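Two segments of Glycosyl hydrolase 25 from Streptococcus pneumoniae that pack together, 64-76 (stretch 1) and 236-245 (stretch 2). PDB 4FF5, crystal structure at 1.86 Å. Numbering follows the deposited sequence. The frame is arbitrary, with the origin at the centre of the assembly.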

# COMPACT_ATOMS: atom_id res chain seq x y z
N GLU A 64 5.66 11.23 15.10
CA GLU A 64 5.78 11.69 16.48
C GLU A 64 4.52 11.41 17.29
O GLU A 64 4.53 11.46 18.53
CB GLU A 64 6.17 13.18 16.56
CG GLU A 64 5.05 14.18 16.30
CD GLU A 64 5.12 14.82 14.93
OE1 GLU A 64 4.28 15.71 14.66
N GLU A 65 3.42 11.10 16.59
CA GLU A 65 2.18 10.74 17.28
C GLU A 65 1.99 9.23 17.36
O GLU A 65 1.03 8.75 17.98
CB GLU A 65 0.98 11.45 16.65
CG GLU A 65 0.84 12.90 17.05
CD GLU A 65 -0.03 13.70 16.11
OE1 GLU A 65 -0.92 13.11 15.46
OE2 GLU A 65 0.17 14.92 16.00
N ILE A 66 2.93 8.49 16.78
CA ILE A 66 2.89 7.02 16.81
C ILE A 66 3.84 6.40 17.84
O ILE A 66 5.06 6.60 17.77
CB ILE A 66 3.20 6.39 15.43
CG1 ILE A 66 2.19 6.89 14.38
CG2 ILE A 66 3.18 4.87 15.53
CD1 ILE A 66 2.66 6.66 12.96
N ASN A 67 3.27 5.63 18.78
CA ASN A 67 4.05 4.79 19.66
C ASN A 67 4.39 3.51 18.89
O ASN A 67 3.62 2.55 18.88
CB ASN A 67 3.27 4.50 20.96
CG ASN A 67 4.05 3.66 21.94
OD1 ASN A 67 5.10 3.11 21.60
ND2 ASN A 67 3.53 3.52 23.17
N TYR A 68 5.55 3.50 18.22
CA TYR A 68 5.87 2.37 17.33
C TYR A 68 6.00 1.05 18.08
O TYR A 68 5.58 0.01 17.57
CB TYR A 68 7.09 2.62 16.47
CG TYR A 68 6.88 3.65 15.36
CD1 TYR A 68 6.27 3.30 14.14
CD2 TYR A 68 7.31 4.97 15.53
CE1 TYR A 68 6.10 4.24 13.13
CE2 TYR A 68 7.15 5.92 14.53
CZ TYR A 68 6.53 5.55 13.33
OH TYR A 68 6.38 6.51 12.35
N ASP A 69 6.56 1.10 19.30
CA ASP A 69 6.60 -0.08 20.18
C ASP A 69 5.22 -0.72 20.33
O ASP A 69 5.06 -1.92 20.13
CB ASP A 69 7.16 0.27 21.58
CG ASP A 69 8.64 0.59 21.56
OD1 ASP A 69 9.33 0.20 20.59
OD2 ASP A 69 9.15 1.21 22.52
N ALA A 70 4.22 0.09 20.66
CA ALA A 70 2.86 -0.41 20.84
C ALA A 70 2.24 -0.85 19.51
O ALA A 70 1.61 -1.92 19.41
CB ALA A 70 1.98 0.64 21.52
N LEU A 71 2.42 -0.04 18.48
CA LEU A 71 1.77 -0.30 17.20
C LEU A 71 2.25 -1.61 16.57
O LEU A 71 1.43 -2.38 16.06
CB LEU A 71 1.94 0.90 16.26
CG LEU A 71 0.98 1.01 15.05
CD1 LEU A 71 -0.35 1.65 15.41
CD2 LEU A 71 1.63 1.78 13.92
N SER A 72 3.55 -1.86 16.62
CA SER A 72 4.16 -3.04 15.96
C SER A 72 3.69 -4.39 16.50
O SER A 72 3.67 -5.40 15.77
CB SER A 72 5.69 -2.96 16.01
OG SER A 72 6.16 -3.12 17.34
N GLN A 73 3.33 -4.42 17.78
CA GLN A 73 2.81 -5.65 18.39
C GLN A 73 1.29 -5.81 18.19
O GLN A 73 0.74 -6.89 18.47
CB GLN A 73 3.21 -5.78 19.88
CG GLN A 73 4.71 -5.71 20.18
CD GLN A 73 5.59 -6.61 19.31
OE1 GLN A 73 5.42 -7.83 19.26
NE2 GLN A 73 6.55 -5.99 18.62
N ASN A 74 0.64 -4.77 17.65
CA ASN A 74 -0.80 -4.79 17.34
C ASN A 74 -1.12 -4.93 15.83
O ASN A 74 -2.28 -4.88 15.41
CB ASN A 74 -1.49 -3.54 17.92
CG ASN A 74 -1.59 -3.56 19.44
OD1 ASN A 74 -1.93 -4.57 20.03
ND2 ASN A 74 -1.31 -2.43 20.08
N ILE A 75 -0.08 -5.11 15.01
CA ILE A 75 -0.26 -5.30 13.56
C ILE A 75 0.54 -6.48 13.01
O ILE A 75 1.51 -6.93 13.63
CB ILE A 75 0.06 -4.00 12.77
CG1 ILE A 75 1.56 -3.64 12.89
CG2 ILE A 75 -0.83 -2.86 13.25
CD1 ILE A 75 2.01 -2.49 12.00
N SER A 76 0.16 -6.97 11.83
CA SER A 76 0.89 -8.04 11.18
C SER A 76 1.82 -7.53 10.09
O SER A 76 2.83 -8.15 9.78
CB SER A 76 -0.08 -9.10 10.62
OG SER A 76 -1.05 -8.50 9.78
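Stretch 2, residues 236-245: KIAGFDHDLD

Stretch 2 (236-245) lies over the short helix that begins at Tyr-68 and over the residues flanking it, the two stretches together burying 504 Å². At the apolar centre is Leu-71 (chi1 t, chi2 p). Its CA-to-CB bond points sideways, but the end of the side chain comes nearer to stretch 2, where Leu-71 CD1 meets three apolar side chains: Ile-237 CG2 at 4.1 Å, Phe-240 CB at 4.1 Å and Leu-244 CD1 at 4.3 Å. The CA-to-CB bond of Ile-237 (m, t) points toward stretch 1, and its side chain extends this patch to Asn-74 and Ile-75, with Ile-237 CD1 3.9 Å from Ile-75 CG2 and Ile-237 CG2 3.6 Å from Asn-74 CB. In the other direction Phe-240 (chi1 t) carries it to Ile-66, whose CG1 lies 3.7 Å from Phe-240 CD1.

The chain of stretch 2 makes a type II beta turn from Ile-237 to Phe-240, closed by a bond from Phe-240 N to Ile-237 O (3.3 Å), and later enters a strand that includes Leu-244 and Asp-245. The turn runs against the direction of stretch 1: Ile-237 and Ala-238 lie by Asn-74, Gly-239 by Leu-71 (CA to CA 4.7 Å), and Phe-240 by Ile-66 (CA to CA 5.2 Å). Gly-239, at phi/psi 114/-7, has its CA 3.7 Å from Ala-70 CB. A CB there would point toward stretch 1 and come within 2.8 Å of Leu-71 N, a clash; the backbone angles alone already call for glycine, since that CB would also jam against the carbonyl of Ala-238.

Two direct hydrogen bonds hold the turn, one at the N-cap of the helix and one at Asn-74. Asn-67 N donates to Gly-239 O (2.8 Å), while Asn-67 OD1 caps the helix by accepting from Ala-70 N (3.3 Å), so one residue both caps the helix and bonds to the turn. Seven residues on, Asn-74 ND2 donates to Ala-238 O (3.1 Å).

Farther out, Glu-65 O sits at the edge of the Phe-240 ring, 3.6 Å from Phe-240 CD1, and accepts from two waters. One water lies 2.6 Å from Glu-65 O and accepts from Asp-241 N at 2.9 Å; the other donates to Glu-65 O at 3.2 Å and, weakly, to Gly-239 O at 3.2 Å. At the polar margin the CA-to-CB bonds of Glu-65 and His-242 both point toward the opposing stretch, and Glu-65 OE1 approaches His-242 NE2 to 2.9 Å near the plane of the ring.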

# COMPACT_ATOMS: atom_id res chain seq x y z
N LYS A 236 -9.08 2.14 14.50
CA LYS A 236 -8.37 2.61 15.68
C LYS A 236 -7.56 1.46 16.22
O LYS A 236 -8.13 0.40 16.52
CB LYS A 236 -9.34 3.11 16.76
CG LYS A 236 -10.14 4.34 16.34
CD LYS A 236 -9.37 5.63 16.59
CE LYS A 236 -9.99 6.79 15.85
NZ LYS A 236 -9.57 8.10 16.43
N ILE A 237 -6.24 1.65 16.31
CA ILE A 237 -5.33 0.62 16.83
C ILE A 237 -4.49 1.22 17.97
O ILE A 237 -4.03 2.36 17.88
CB ILE A 237 -4.40 0.05 15.75
CG1 ILE A 237 -5.20 -0.64 14.64
CG2 ILE A 237 -3.40 -0.94 16.34
CD1 ILE A 237 -4.37 -1.39 13.63
N ALA A 238 -4.31 0.44 19.03
CA ALA A 238 -3.51 0.87 20.18
C ALA A 238 -2.09 1.27 19.75
O ALA A 238 -1.40 0.51 19.07
CB ALA A 238 -3.47 -0.23 21.23
N GLY A 239 -1.65 2.46 20.18
CA GLY A 239 -0.35 2.99 19.79
C GLY A 239 -0.48 4.23 18.92
O GLY A 239 0.53 4.88 18.62
N PHE A 240 -1.71 4.55 18.52
CA PHE A 240 -2.02 5.72 17.69
C PHE A 240 -3.45 6.17 17.96
O PHE A 240 -4.37 5.36 17.94
CB PHE A 240 -1.79 5.41 16.19
CG PHE A 240 -1.97 6.59 15.25
CD1 PHE A 240 -1.23 7.76 15.41
CD2 PHE A 240 -2.85 6.51 14.18
CE1 PHE A 240 -1.41 8.84 14.56
CE2 PHE A 240 -3.02 7.58 13.31
CZ PHE A 240 -2.29 8.75 13.50
N ASP A 241 -3.63 7.46 18.20
CA ASP A 241 -4.92 8.00 18.62
C ASP A 241 -5.91 8.30 17.49
O ASP A 241 -7.12 8.39 17.73
CB ASP A 241 -4.72 9.28 19.44
CG ASP A 241 -4.06 9.04 20.79
OD1 ASP A 241 -3.97 7.88 21.26
OD2 ASP A 241 -3.63 10.03 21.41
N HIS A 242 -5.41 8.45 16.26
CA HIS A 242 -6.25 8.92 15.16
C HIS A 242 -6.62 7.82 14.21
O HIS A 242 -6.17 6.69 14.37
CB HIS A 242 -5.55 10.06 14.43
CG HIS A 242 -4.91 11.06 15.36
ND1 HIS A 242 -5.63 11.82 16.21
CD2 HIS A 242 -3.57 11.35 15.60
CE1 HIS A 242 -4.80 12.58 16.94
NE2 HIS A 242 -3.53 12.30 16.57
N ASP A 243 -7.45 8.17 13.23
CA ASP A 243 -7.98 7.23 12.22
C ASP A 243 -6.90 6.52 11.43
O ASP A 243 -5.92 7.15 11.00
CB ASP A 243 -8.91 7.98 11.26
CG ASP A 243 -10.24 8.32 11.87
OD1 ASP A 243 -10.54 7.83 12.96
OD2 ASP A 243 -11.00 9.08 11.25
N LEU A 244 -7.08 5.22 11.21
CA LEU A 244 -6.15 4.44 10.38
C LEU A 244 -6.87 3.62 9.32
O LEU A 244 -7.94 3.02 9.58
CB LEU A 244 -5.33 3.47 11.25
CG LEU A 244 -4.13 3.99 12.03
CD1 LEU A 244 -3.59 2.88 12.93
CD2 LEU A 244 -3.07 4.49 11.06
N ASP A 245 -6.27 3.56 8.15
CA ASP A 245 -6.68 2.60 7.14
C ASP A 245 -6.32 1.21 7.61
O ASP A 245 -5.13 0.94 7.87
CB ASP A 245 -5.93 2.83 5.82
CG ASP A 245 -6.34 4.11 5.09
OD1 ASP A 245 -5.63 4.48 4.12
OD2 ASP A 245 -7.35 4.75 5.46
O HOH W 1 -1.41 9.28 18.67
O HOH W 2 0.49 7.32 20.76